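Local coordinates for putative fructosamine-3-kinase (PDB 3F7W), which is a putative kinase of the fructosamine kinase family, probably phosphorylating sugar adducts on amines, though its own substrate is not established, at residues D66-G69 with P75-Q78. Sequence-based numbering, arbitrary orientation.
With EDO (1,2-ethanediol), chain H.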
ATOM      1  N   ASP A  66      -5.694   2.463 -11.032  1.00 25.43           N
ATOM      2  CA  ASP A  66      -5.590   2.528 -12.486  1.00 26.42           C
ATOM      3  C   ASP A  66      -4.146   2.466 -12.922  1.00 28.60           C
ATOM      4  O   ASP A  66      -3.787   1.788 -13.878  1.00 27.90           O
ATOM      5  CB  ASP A  66      -6.271   3.796 -13.015  1.00 25.86           C
ATOM      6  CG  ASP A  66      -6.086   3.992 -14.514  1.00 32.92           C
ATOM      7  OD1 ASP A  66      -6.670   3.235 -15.285  1.00 40.53           O
ATOM      8  OD2 ASP A  66      -5.369   4.923 -14.895  1.00 41.09           O
ATOM      9  N   TRP A  67      -3.311   3.210 -12.225  1.00 27.36           N
ATOM     10  CA  TRP A  67      -1.915   3.326 -12.571  1.00 27.35           C
ATOM     11  C   TRP A  67      -1.142   2.051 -12.258  1.00 27.01           C
ATOM     12  O   TRP A  67      -0.305   1.591 -13.040  1.00 28.03           O
ATOM     13  CB  TRP A  67      -1.354   4.535 -11.828  1.00 27.54           C
ATOM     14  CG  TRP A  67       0.109   4.852 -12.073  1.00 29.09           C
ATOM     15  CD1 TRP A  67       0.649   5.478 -13.166  1.00 32.77           C
ATOM     16  CD2 TRP A  67       1.189   4.658 -11.148  1.00 29.17           C
ATOM     17  NE1 TRP A  67       2.016   5.627 -13.001  1.00 34.99           N
ATOM     18  CE2 TRP A  67       2.367   5.152 -11.764  1.00 30.67           C
ATOM     19  CE3 TRP A  67       1.275   4.119  -9.859  1.00 30.11           C
ATOM     20  CZ2 TRP A  67       3.615   5.124 -11.125  1.00 31.26           C
ATOM     21  CZ3 TRP A  67       2.506   4.074  -9.240  1.00 29.25           C
ATOM     22  CH2 TRP A  67       3.653   4.591  -9.857  1.00 27.95           C
ATOM     23  N   LEU A  68      -1.414   1.455 -11.117  1.00 27.12           N
ATOM     24  CA  LEU A  68      -0.727   0.260 -10.703  1.00 26.66           C
ATOM     25  C   LEU A  68      -1.143  -0.968 -11.496  1.00 28.23           C
ATOM     26  O   LEU A  68      -0.367  -1.940 -11.620  1.00 28.36           O
ATOM     27  CB  LEU A  68      -1.005   0.089  -9.193  1.00 29.47           C
ATOM     28  CG  LEU A  68      -0.157  -0.765  -8.317  1.00 35.63           C
ATOM     29  CD1 LEU A  68       1.294  -0.184  -8.239  1.00 34.33           C
ATOM     30  CD2 LEU A  68      -0.890  -0.832  -6.945  1.00 30.26           C
ATOM     31  N   GLY A  69      -2.319  -0.908 -12.123  1.00 29.00           N
ATOM     32  CA  GLY A  69      -2.945  -2.075 -12.715  1.00 29.69           C
ATOM     33  C   GLY A  69      -2.521  -2.396 -14.143  1.00 31.01           C
ATOM     34  O   GLY A  69      -3.031  -3.325 -14.719  1.00 34.46           O
ATOM     35  N   PRO A  75      -2.097  -8.050 -10.452  1.00 28.77           N
ATOM     36  CA  PRO A  75      -2.856  -8.485  -9.274  1.00 28.23           C
ATOM     37  C   PRO A  75      -3.812  -7.394  -8.743  1.00 28.66           C
ATOM     38  O   PRO A  75      -4.375  -7.562  -7.686  1.00 28.46           O
ATOM     39  CB  PRO A  75      -1.747  -8.758  -8.241  1.00 26.99           C
ATOM     40  CG  PRO A  75      -0.719  -7.785  -8.588  1.00 29.04           C
ATOM     41  CD  PRO A  75      -0.792  -7.493 -10.072  1.00 26.91           C
ATOM     42  N   VAL A  76      -4.016  -6.309  -9.490  1.00 29.26           N
ATOM     43  CA  VAL A  76      -4.781  -5.147  -9.023  1.00 30.01           C
ATOM     44  C   VAL A  76      -6.229  -5.282  -9.486  1.00 31.00           C
ATOM     45  O   VAL A  76      -6.474  -5.507 -10.676  1.00 32.51           O
ATOM     46  CB  VAL A  76      -4.183  -3.832  -9.628  1.00 30.99           C
ATOM     47  CG1 VAL A  76      -4.930  -2.598  -9.114  1.00 29.70           C
ATOM     48  CG2 VAL A  76      -2.698  -3.735  -9.308  1.00 31.79           C
ATOM     49  N   PRO A  77      -7.200  -5.071  -8.591  1.00 29.65           N
ATOM     50  CA  PRO A  77      -8.615  -5.095  -9.062  1.00 29.23           C
ATOM     51  C   PRO A  77      -8.941  -3.967 -10.034  1.00 28.37           C
ATOM     52  O   PRO A  77      -8.422  -2.842  -9.906  1.00 29.12           O
ATOM     53  CB  PRO A  77      -9.426  -4.887  -7.795  1.00 35.18           C
ATOM     54  CG  PRO A  77      -8.512  -4.997  -6.700  1.00 34.46           C
ATOM     55  CD  PRO A  77      -7.122  -4.723  -7.172  1.00 28.59           C
ATOM     56  N   GLN A  78      -9.849  -4.260 -10.968  1.00 25.16           N
ATOM     57  CA  GLN A  78     -10.379  -3.275 -11.884  1.00 27.72           C
ATOM     58  C   GLN A  78     -11.436  -2.412 -11.182  1.00 28.74           C
ATOM     59  O   GLN A  78     -12.218  -2.906 -10.389  1.00 31.19           O
ATOM     60  CB  GLN A  78     -11.032  -3.980 -13.074  1.00 29.10           C
ATOM     61  CG  GLN A  78     -10.133  -4.934 -13.849  1.00 33.34           C
ATOM     62  CD  GLN A  78     -10.876  -5.557 -15.015  1.00 33.93           C
ATOM     63  OE1 GLN A  78     -12.108  -5.559 -15.031  1.00 39.14           O
ATOM     64  NE2 GLN A  78     -10.143  -6.083 -15.990  1.00 37.09           N
TER
HETATM   65  C1  EDO H 294     -13.805  -8.022 -13.820  1.00 62.50           C
HETATM   66  O1  EDO H 294     -12.869  -8.629 -14.710  1.00 72.33           O
HETATM   67  C2  EDO H 294     -15.199  -8.179 -14.392  1.00 63.28           C
HETATM   68  O2  EDO H 294     -16.112  -8.314 -13.295  1.00 64.27           O
HETATM   69  O   HOH W   1      -5.690  -4.594 -13.120  1.00 36.08           O
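Val76 turns its side chain against the C-terminal end of helix 57-68, meeting Leu68 and, just beyond the helix, Gly69. The apolar part is carried by Val76 CG2, which lies 4.0 Å from Leu68 CG; the two side chains cross at about a right angle. Val76 CG2 also rests 3.7 Å from Leu68 O. With CG1 anti to the backbone N (chi1 -178°) and CG2 beside it, both methyls of Val76 are brought near Gly69: Gly69 CA is 3.8 Å from Val76 CG2 and 4.1 Å from Val76 CG1, with Val76 CB also 3.8 Å away. Leu65, one turn earlier in the helix, and Val209 of strand 206-209 also touch Val76.

No direct hydrogen bond joins the segments. One water bridges the backbones, donating to Val76 O over 2.7 Å and, weakly, to Gly69 O over 3.4 Å. Ser74 OG bonds to Val76 N and weakly to Gly69 O, a second polar link, weak on the Gly69 side.

Here the connection from helix 57-68 to strand 79-83 packs back against the helix, consistent with the alpha-C to beta-4 connection of a protein-kinase-like N-lobe. The direct chemistry is wholly apolar; polar linkage is indirect, through water and Ser74.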